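Local coordinates for protein congerin-1 (PDB 1C1L) that binds beta-galactosides such as lactose as a homodimeric galectin of the conger eel, with a physiological role not yet known, at residues A[49-53]-A[54-58]; A[92-96]-A[97-101]; A[66-69]-A[70-73]. All coordinates share one frame; numbering follows the deposited sequence.

Interaction 1 (A[49-53]-A[54-58]); sequences RFNYG and ADQNT. With GAL (beta-D-galactopyranose), chain B; BGC (beta-D-glucopyranose), chain C.
The R49 guanidinium meets D55 and both sugars at its edge, while CE2 of Y52 lies 3.8 Å above one face of the R49 group, toward the rim. The Y52 ring in turn has OD2 of D55 near its plane at the edge. R49 NH1 forms a salt bridge to D55 OD2 at 2.8 Å. The carboxylate is met on its anti side, and the two planes stand 41° apart. R49 NH1 also donates to O3 of the glucose at 2.8 Å. R49 NH2 serves the galactose, giving bonds to its O4 and O5, each 3.0 Å away. The R49 chain is extended from CG to NE, which carries the guanidinium out to the lactose.

Residues 49-58 are the end of a beta hairpin. A type II' turn runs from Y52 to D55, with G53 at positive phi. Opposite R49 the second strand bulges at N57 and T58, a G1 beta bulge. On the other face, Q56 is bent at chi2 (-67°). This brings Q56 NE2 to N51 OD1 at 3.1 Å and to G53 O at 3.0 Å, so one amide ties the strand to the turn.

D55 has a second partner, R76, and R49 NE pairs with D47. The hairpin joins strands 41-52 and 55-64. Beside it runs strand 30-35, from which R30 makes a cation-pi contact with Y52 and F31 touches F50.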
loop_
_atom_site.group_PDB
_atom_site.type_symbol
_atom_site.label_atom_id
_atom_site.label_comp_id
_atom_site.label_asym_id
_atom_site.label_seq_id
_atom_site.Cartn_x
_atom_site.Cartn_y
_atom_site.Cartn_z
ATOM N N ARG A 49 1.275 15.229 -17.708
ATOM C CA ARG A 49 0.660 15.229 -19.021
ATOM C C ARG A 49 1.736 15.125 -20.083
ATOM O O ARG A 49 2.567 16.025 -20.264
ATOM C CB ARG A 49 -0.145 16.517 -19.216
ATOM C CG ARG A 49 -1.227 16.700 -18.172
ATOM C CD ARG A 49 -1.969 17.995 -18.387
ATOM N NE ARG A 49 -3.097 18.002 -17.482
ATOM C CZ ARG A 49 -4.033 18.936 -17.402
ATOM N NH1 ARG A 49 -3.994 20.006 -18.180
ATOM N NH2 ARG A 49 -5.008 18.795 -16.513
ATOM N N PHE A 50 1.720 13.986 -20.753
ATOM C CA PHE A 50 2.671 13.687 -21.805
ATOM C C PHE A 50 2.213 14.321 -23.110
ATOM O O PHE A 50 2.818 15.279 -23.588
ATOM C CB PHE A 50 2.806 12.168 -21.981
ATOM C CG PHE A 50 3.436 11.516 -20.767
ATOM C CD1 PHE A 50 2.667 11.276 -19.625
ATOM C CD2 PHE A 50 4.788 11.178 -20.798
ATOM C CE1 PHE A 50 3.261 10.697 -18.509
ATOM C CE2 PHE A 50 5.374 10.599 -19.673
ATOM C CZ PHE A 50 4.611 10.360 -18.533
ATOM N N ASN A 51 1.091 13.859 -23.630
ATOM C CA ASN A 51 0.605 14.277 -24.935
ATOM C C ASN A 51 -0.870 14.479 -24.710
ATOM O O ASN A 51 -1.708 13.567 -24.762
ATOM C CB ASN A 51 0.895 13.163 -25.946
ATOM C CG ASN A 51 0.192 13.338 -27.285
ATOM O OD1 ASN A 51 -0.207 14.443 -27.650
ATOM N ND2 ASN A 51 -0.017 12.286 -28.071
ATOM N N TYR A 52 -1.176 15.699 -24.322
ATOM C CA TYR A 52 -2.527 16.019 -23.952
ATOM C C TYR A 52 -2.868 17.358 -24.573
ATOM O O TYR A 52 -2.922 18.398 -23.915
ATOM C CB TYR A 52 -2.592 16.029 -22.424
ATOM C CG TYR A 52 -3.994 16.233 -21.888
ATOM C CD1 TYR A 52 -4.945 15.238 -22.101
ATOM C CD2 TYR A 52 -4.324 17.384 -21.180
ATOM C CE1 TYR A 52 -6.230 15.385 -21.600
ATOM C CE2 TYR A 52 -5.610 17.548 -20.675
ATOM C CZ TYR A 52 -6.551 16.534 -20.889
ATOM O OH TYR A 52 -7.813 16.645 -20.358
ATOM N N GLY A 53 -3.141 17.317 -25.869
ATOM C CA GLY A 53 -3.455 18.515 -26.634
ATOM C C GLY A 53 -2.361 19.563 -26.521
ATOM O O GLY A 53 -1.196 19.298 -26.821
ATOM N N ALA A 54 -2.711 20.747 -26.018
ATOM C CA ALA A 54 -1.764 21.838 -25.858
ATOM C C ALA A 54 -0.706 21.525 -24.825
ATOM O O ALA A 54 0.410 22.038 -24.905
ATOM C CB ALA A 54 -2.480 23.100 -25.417
ATOM N N ASP A 55 -1.076 20.705 -23.841
ATOM C CA ASP A 55 -0.143 20.324 -22.808
ATOM C C ASP A 55 0.691 19.149 -23.257
ATOM O O ASP A 55 0.201 18.036 -23.489
ATOM C CB ASP A 55 -0.905 19.959 -21.548
ATOM C CG ASP A 55 -1.507 21.182 -20.897
ATOM O OD1 ASP A 55 -0.927 22.268 -20.983
ATOM O OD2 ASP A 55 -2.564 21.051 -20.306
ATOM N N GLN A 56 1.964 19.451 -23.444
ATOM C CA GLN A 56 2.957 18.481 -23.839
ATOM C C GLN A 56 3.970 18.538 -22.722
ATOM O O GLN A 56 4.438 19.617 -22.374
ATOM C CB GLN A 56 3.615 18.879 -25.156
ATOM C CG GLN A 56 2.712 18.838 -26.375
ATOM C CD GLN A 56 2.272 17.437 -26.748
ATOM O OE1 GLN A 56 3.021 16.453 -26.681
ATOM N NE2 GLN A 56 1.018 17.298 -27.136
ATOM N N ASN A 57 4.254 17.396 -22.108
ATOM C CA ASN A 57 5.228 17.286 -21.026
ATOM C C ASN A 57 5.160 18.380 -19.972
ATOM O O ASN A 57 6.133 19.036 -19.572
ATOM C CB ASN A 57 6.628 17.191 -21.631
ATOM C CG ASN A 57 6.839 15.899 -22.411
ATOM O OD1 ASN A 57 6.067 14.943 -22.336
ATOM N ND2 ASN A 57 7.876 15.726 -23.202
ATOM N N THR A 58 3.942 18.481 -19.454
ATOM C CA THR A 58 3.616 19.470 -18.443
ATOM C C THR A 58 3.099 18.764 -17.191
ATOM O O THR A 58 2.379 17.768 -17.288
ATOM C CB THR A 58 2.521 20.444 -18.962
ATOM O OG1 THR A 58 2.959 20.953 -20.217
ATOM C CG2 THR A 58 2.244 21.589 -17.990
HETATM C C1 GAL B . -8.519 19.574 -15.929
HETATM C C2 GAL B . -8.629 18.075 -16.208
HETATM C C3 GAL B . -8.746 17.290 -14.900
HETATM C C4 GAL B . -7.619 17.681 -13.927
HETATM C C5 GAL B . -7.557 19.196 -13.781
HETATM C C6 GAL B . -6.399 19.641 -12.913
HETATM O O2 GAL B . -9.779 17.839 -17.010
HETATM O O3 GAL B . -8.684 15.903 -15.191
HETATM O O4 GAL B . -6.390 17.182 -14.432
HETATM O O5 GAL B . -7.411 19.831 -15.075
HETATM O O6 GAL B . -6.406 21.038 -12.754
HETATM C C2 BGC C . -7.173 23.789 -17.865
HETATM C C3 BGC C . -7.121 22.252 -17.849
HETATM C C4 BGC C . -8.271 21.711 -17.020
HETATM C C5 BGC C . -9.599 22.263 -17.562
HETATM C C6 BGC C . -10.798 21.781 -16.772
HETATM C C1 BGC C . -8.549 24.274 -18.319
HETATM O O1 BGC C . -8.624 25.640 -18.190
HETATM O O2 BGC C . -6.180 24.282 -18.753
HETATM O O3 BGC C . -5.886 21.831 -17.301
HETATM O O4 BGC C . -8.283 20.260 -17.101
HETATM O O5 BGC C . -9.564 23.697 -17.479
HETATM O O6 BGC C . -10.715 22.162 -15.407
#

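Interaction 2 (A[92-96]-A[97-101]); sequences LSYDI and NKFYI
Y94 lays its CB over one face of the F99 ring, 4.0 Å from the centroid, a CH-pi contact. The rings themselves barely overlap. Their planes are 26° apart, but the centroids are slid to 5.2 Å. With chi1 at 64°, the Y94 ring leaves over its own backbone and its far end diverges from F99. Its OH bonds to the backbone O of F12. On the same face L92 CD2 meets I101 CG1 at 3.9 Å.

S93 and Y100 point to the other face. D95 lies in the turn of this beta hairpin, and its carboxylate reaches Y100. D95 OD1 accepts from N97 N at 3.0 Å and K98 N at 2.9 Å, which arrive from opposite faces of its plane. The Y100 hydroxyl (OH) donates to D95 OD2 at 2.6 Å, on the syn side. The carboxylate stands almost upright to the Y100 ring, at 84°, and lies at its edge. Both oxygens are therefore held, which fixes the rotation of the group. Farther along, a water bridges S93 OG and Y100 O.

S93 and Y100 form a hydrogen-bonded antiparallel pair. The hairpin joins strands 87-94 and 98-103 in one five-stranded sheet. Strand 18-24 flanks the first and strand 108-112 the second. L92, F99 and I101 pack on strand 41-52 of the other sheet, within the beta sandwich.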
loop_
_atom_site.group_PDB
_atom_site.type_symbol
_atom_site.label_atom_id
_atom_site.label_comp_id
_atom_site.label_asym_id
_atom_site.label_seq_id
_atom_site.Cartn_x
_atom_site.Cartn_y
_atom_site.Cartn_z
ATOM N N LEU A 92 5.906 11.753 -1.481
ATOM C CA LEU A 92 5.150 12.879 -0.993
ATOM C C LEU A 92 5.275 12.956 0.519
ATOM O O LEU A 92 5.249 11.939 1.219
ATOM C CB LEU A 92 3.673 12.735 -1.306
ATOM C CG LEU A 92 3.137 12.368 -2.679
ATOM C CD1 LEU A 92 1.628 12.212 -2.632
ATOM C CD2 LEU A 92 3.462 13.484 -3.648
ATOM N N SER A 93 5.422 14.163 1.018
ATOM C CA SER A 93 5.337 14.434 2.430
ATOM C C SER A 93 4.662 15.796 2.529
ATOM O O SER A 93 4.476 16.494 1.518
ATOM C CB SER A 93 6.735 14.451 3.061
ATOM O OG SER A 93 7.663 15.358 2.475
ATOM N N TYR A 94 4.241 16.206 3.711
ATOM C CA TYR A 94 3.585 17.481 3.863
ATOM C C TYR A 94 3.630 17.956 5.298
ATOM O O TYR A 94 3.898 17.183 6.227
ATOM C CB TYR A 94 2.125 17.371 3.407
ATOM C CG TYR A 94 1.226 16.434 4.200
ATOM C CD1 TYR A 94 1.284 15.044 4.027
ATOM C CD2 TYR A 94 0.311 17.000 5.076
ATOM C CE1 TYR A 94 0.402 14.228 4.739
ATOM C CE2 TYR A 94 -0.569 16.192 5.787
ATOM C CZ TYR A 94 -0.516 14.815 5.607
ATOM O OH TYR A 94 -1.445 14.052 6.270
ATOM N N ASP A 95 3.451 19.245 5.481
ATOM C CA ASP A 95 3.218 19.768 6.807
ATOM C C ASP A 95 1.909 20.552 6.697
ATOM O O ASP A 95 1.282 20.526 5.633
ATOM C CB ASP A 95 4.412 20.633 7.234
ATOM C CG ASP A 95 4.853 21.755 6.313
ATOM O OD1 ASP A 95 4.031 22.424 5.693
ATOM O OD2 ASP A 95 6.050 21.970 6.246
ATOM N N ILE A 96 1.523 21.366 7.686
ATOM C CA ILE A 96 0.243 22.068 7.668
ATOM C C ILE A 96 0.186 23.128 6.558
ATOM O O ILE A 96 -0.899 23.497 6.114
ATOM C CB ILE A 96 0.013 22.679 9.120
ATOM C CG1 ILE A 96 -1.395 23.247 9.297
ATOM C CG2 ILE A 96 0.979 23.819 9.357
ATOM C CD1 ILE A 96 -2.482 22.202 9.557
ATOM N N ASN A 97 1.329 23.567 6.039
ATOM C CA ASN A 97 1.414 24.607 5.007
ATOM C C ASN A 97 1.611 24.135 3.581
ATOM O O ASN A 97 1.054 24.700 2.643
ATOM C CB ASN A 97 2.560 25.554 5.257
ATOM C CG ASN A 97 2.514 26.183 6.623
ATOM O OD1 ASN A 97 1.470 26.649 7.066
ATOM N ND2 ASN A 97 3.615 26.201 7.362
ATOM N N LYS A 98 2.439 23.115 3.364
ATOM C CA LYS A 98 2.841 22.669 2.040
ATOM C C LYS A 98 2.979 21.161 1.901
ATOM O O LYS A 98 3.227 20.447 2.882
ATOM C CB LYS A 98 4.200 23.227 1.650
ATOM C CG LYS A 98 4.350 24.731 1.618
ATOM C CD LYS A 98 5.810 25.042 1.392
ATOM C CE LYS A 98 6.018 26.535 1.549
ATOM N NZ LYS A 98 7.399 26.916 1.312
ATOM N N PHE A 99 2.811 20.726 0.669
ATOM C CA PHE A 99 3.137 19.399 0.195
ATOM C C PHE A 99 4.498 19.571 -0.445
ATOM O O PHE A 99 4.806 20.593 -1.082
ATOM C CB PHE A 99 2.210 18.882 -0.893
ATOM C CG PHE A 99 0.896 18.416 -0.315
ATOM C CD1 PHE A 99 -0.146 19.320 -0.116
ATOM C CD2 PHE A 99 0.754 17.070 0.057
ATOM C CE1 PHE A 99 -1.336 18.884 0.465
ATOM C CE2 PHE A 99 -0.438 16.646 0.636
ATOM C CZ PHE A 99 -1.476 17.549 0.841
ATOM N N TYR A 100 5.294 18.532 -0.274
ATOM C CA TYR A 100 6.633 18.432 -0.807
ATOM C C TYR A 100 6.619 17.193 -1.689
ATOM O O TYR A 100 6.364 16.071 -1.218
ATOM C CB TYR A 100 7.618 18.279 0.344
ATOM C CG TYR A 100 7.485 19.414 1.345
ATOM C CD1 TYR A 100 8.063 20.643 1.049
ATOM C CD2 TYR A 100 6.791 19.239 2.544
ATOM C CE1 TYR A 100 7.955 21.701 1.942
ATOM C CE2 TYR A 100 6.678 20.299 3.446
ATOM C CZ TYR A 100 7.269 21.524 3.130
ATOM O OH TYR A 100 7.186 22.598 3.986
ATOM N N ILE A 101 6.897 17.379 -2.973
ATOM C CA ILE A 101 6.827 16.329 -3.977
ATOM C C ILE A 101 8.230 16.057 -4.475
ATOM O O ILE A 101 8.901 16.924 -5.049
ATOM C CB ILE A 101 5.905 16.784 -5.126
ATOM C CG1 ILE A 101 4.507 17.089 -4.586
ATOM C CG2 ILE A 101 5.825 15.691 -6.198
ATOM C CD1 ILE A 101 3.769 18.235 -5.308
HETATM O O HOH W 1 8.592 14.352 0.030
HETATM O O HOH W 2 5.648 24.945 5.966
#

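Interaction 3 (A[66-69]-A[70-73]); sequences KGDN and GWET. With GAL (beta-D-galactopyranose), chain B.
W71 and D68 set their flat groups almost upright to each other, with the carboxylate and indole planes 80° apart. This is the sugar-binding site of the galectin beta sandwich, where a tryptophan packs against galactose. The indole carries the sugar on one face. GAL C5 lies 3.7 Å above the W71 plane, over its centre. GAL C4 lies over a ring-fusion atom, 3.7 Å from W71 CE2. C6 of the galactose reaches the six-membered ring at CD2 and CE3. The apolar side of galactose thus rests on the ring, with carbon atoms facing the indole.

The opposite face looks back into the loop. There G67 O stands 4.0 Å above the W71 plane, offset toward the rim. The edge is used as well. W71 NE1 donates to D68 OD1 at 3.0 Å, nearly straight at 169°. OD1 lies in the indole plane, but the carboxylate is met on its anti side and 32° out of its own plane. The D68 side chain turns its carboxylate back to the indole, although its CB starts away from it. A bond at one edge and sugar on one face together favour a single setting of the ring. The negative carboxylate beside NE1 would probably make the indole more electron-rich.

The loop bends tightly ahead of W71. K66 O accepts from N69 N, and G67 O accepts from G70 N. T64 OG1 is hydrogen-bonded to K66 N and G67 O. H45, which also bonds the galactose, meets the W71 ring with the two planes inclined. At the outer end the K66 chain is bent at chi3 and chi4, and K66 NZ donates to N69 O at 3.1 Å.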
loop_
_atom_site.group_PDB
_atom_site.type_symbol
_atom_site.label_atom_id
_atom_site.label_comp_id
_atom_site.label_asym_id
_atom_site.label_seq_id
_atom_site.Cartn_x
_atom_site.Cartn_y
_atom_site.Cartn_z
ATOM N N LYS A 66 -14.849 19.318 -4.879
ATOM C CA LYS A 66 -16.088 18.879 -5.503
ATOM C C LYS A 66 -15.817 18.051 -6.750
ATOM O O LYS A 66 -16.428 18.251 -7.820
ATOM C CB LYS A 66 -16.963 20.063 -5.924
ATOM C CG LYS A 66 -17.515 21.033 -4.885
ATOM C CD LYS A 66 -18.833 21.639 -5.379
ATOM C CE LYS A 66 -18.900 22.137 -6.819
ATOM N NZ LYS A 66 -17.926 23.165 -7.130
ATOM N N GLY A 67 -14.856 17.149 -6.690
ATOM C CA GLY A 67 -14.532 16.285 -7.817
ATOM C C GLY A 67 -14.169 17.067 -9.071
ATOM O O GLY A 67 -13.524 18.119 -9.027
ATOM N N ASP A 68 -14.667 16.610 -10.199
ATOM C CA ASP A 68 -14.354 17.224 -11.475
ATOM C C ASP A 68 -14.956 18.611 -11.660
ATOM O O ASP A 68 -14.572 19.337 -12.575
ATOM C CB ASP A 68 -14.815 16.289 -12.582
ATOM C CG ASP A 68 -14.169 16.600 -13.926
ATOM O OD1 ASP A 68 -12.965 16.832 -13.982
ATOM O OD2 ASP A 68 -14.887 16.625 -14.924
ATOM N N ASN A 69 -15.894 19.020 -10.811
ATOM C CA ASN A 69 -16.435 20.364 -10.951
ATOM C C ASN A 69 -15.869 21.337 -9.937
ATOM O O ASN A 69 -16.401 22.435 -9.757
ATOM C CB ASN A 69 -17.958 20.314 -10.846
ATOM C CG ASN A 69 -18.493 19.681 -12.113
ATOM O OD1 ASN A 69 -18.219 20.088 -13.246
ATOM N ND2 ASN A 69 -19.156 18.550 -12.003
ATOM N N GLY A 70 -14.788 21.001 -9.235
ATOM C CA GLY A 70 -14.267 21.930 -8.248
ATOM C C GLY A 70 -12.795 22.215 -8.430
ATOM O O GLY A 70 -12.191 22.686 -7.466
ATOM N N TRP A 71 -12.164 21.918 -9.561
ATOM C CA TRP A 71 -10.735 22.168 -9.740
ATOM C C TRP A 71 -10.446 23.640 -9.525
ATOM O O TRP A 71 -11.174 24.495 -10.045
ATOM C CB TRP A 71 -10.276 21.765 -11.130
ATOM C CG TRP A 71 -10.434 20.280 -11.399
ATOM C CD1 TRP A 71 -11.296 19.817 -12.353
ATOM C CD2 TRP A 71 -9.764 19.268 -10.753
ATOM N NE1 TRP A 71 -11.166 18.507 -12.324
ATOM C CE2 TRP A 71 -10.263 18.138 -11.400
ATOM C CE3 TRP A 71 -8.799 19.159 -9.756
ATOM C CZ2 TRP A 71 -9.816 16.866 -11.018
ATOM C CZ3 TRP A 71 -8.353 17.892 -9.378
ATOM C CH2 TRP A 71 -8.852 16.751 -10.014
ATOM N N GLU A 72 -9.404 23.911 -8.758
ATOM C CA GLU A 72 -9.098 25.276 -8.378
ATOM C C GLU A 72 -7.941 25.845 -9.199
ATOM O O GLU A 72 -7.824 25.541 -10.390
ATOM C CB GLU A 72 -8.816 25.262 -6.886
ATOM C CG GLU A 72 -9.971 24.723 -6.038
ATOM C CD GLU A 72 -9.843 24.955 -4.550
ATOM O OE1 GLU A 72 -9.036 25.777 -4.140
ATOM O OE2 GLU A 72 -10.565 24.319 -3.793
ATOM N N THR A 73 -7.069 26.694 -8.626
ATOM C CA THR A 73 -5.929 27.228 -9.355
ATOM C C THR A 73 -4.832 26.202 -9.617
ATOM O O THR A 73 -4.256 25.603 -8.721
ATOM C CB THR A 73 -5.336 28.418 -8.551
ATOM O OG1 THR A 73 -6.425 29.327 -8.374
ATOM C CG2 THR A 73 -4.152 29.103 -9.234
HETATM C C1 GAL B . -8.519 19.574 -15.929
HETATM C C2 GAL B . -8.629 18.075 -16.208
HETATM C C3 GAL B . -8.746 17.290 -14.900
HETATM C C4 GAL B . -7.619 17.681 -13.927
HETATM C C5 GAL B . -7.557 19.196 -13.781
HETATM C C6 GAL B . -6.399 19.641 -12.913
HETATM O O2 GAL B . -9.779 17.839 -17.010
HETATM O O3 GAL B . -8.684 15.903 -15.191
HETATM O O4 GAL B . -6.390 17.182 -14.432
HETATM O O5 GAL B . -7.411 19.831 -15.075
HETATM O O6 GAL B . -6.406 21.038 -12.754
#

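Interactions 1 and 3 serve the same lactose, one with polar bonds and the other with apolar packing. They lie about 20 Å apart, centre to centre, and about 7 Å apart between nearest atoms, so they do not touch; the galactose is the link between them. H45, N62, R30 and E74 also hydrogen-bond it. Interaction 2 belongs to the other sheet. It lies about 25 Å from interaction 1, centre to centre, on the opposite side of the chain's centre, and about 20 Å from interaction 3, again between centres. The I101 side chain is about 13 Å from the galactose, consistent with a place in the sandwich away from the pocket.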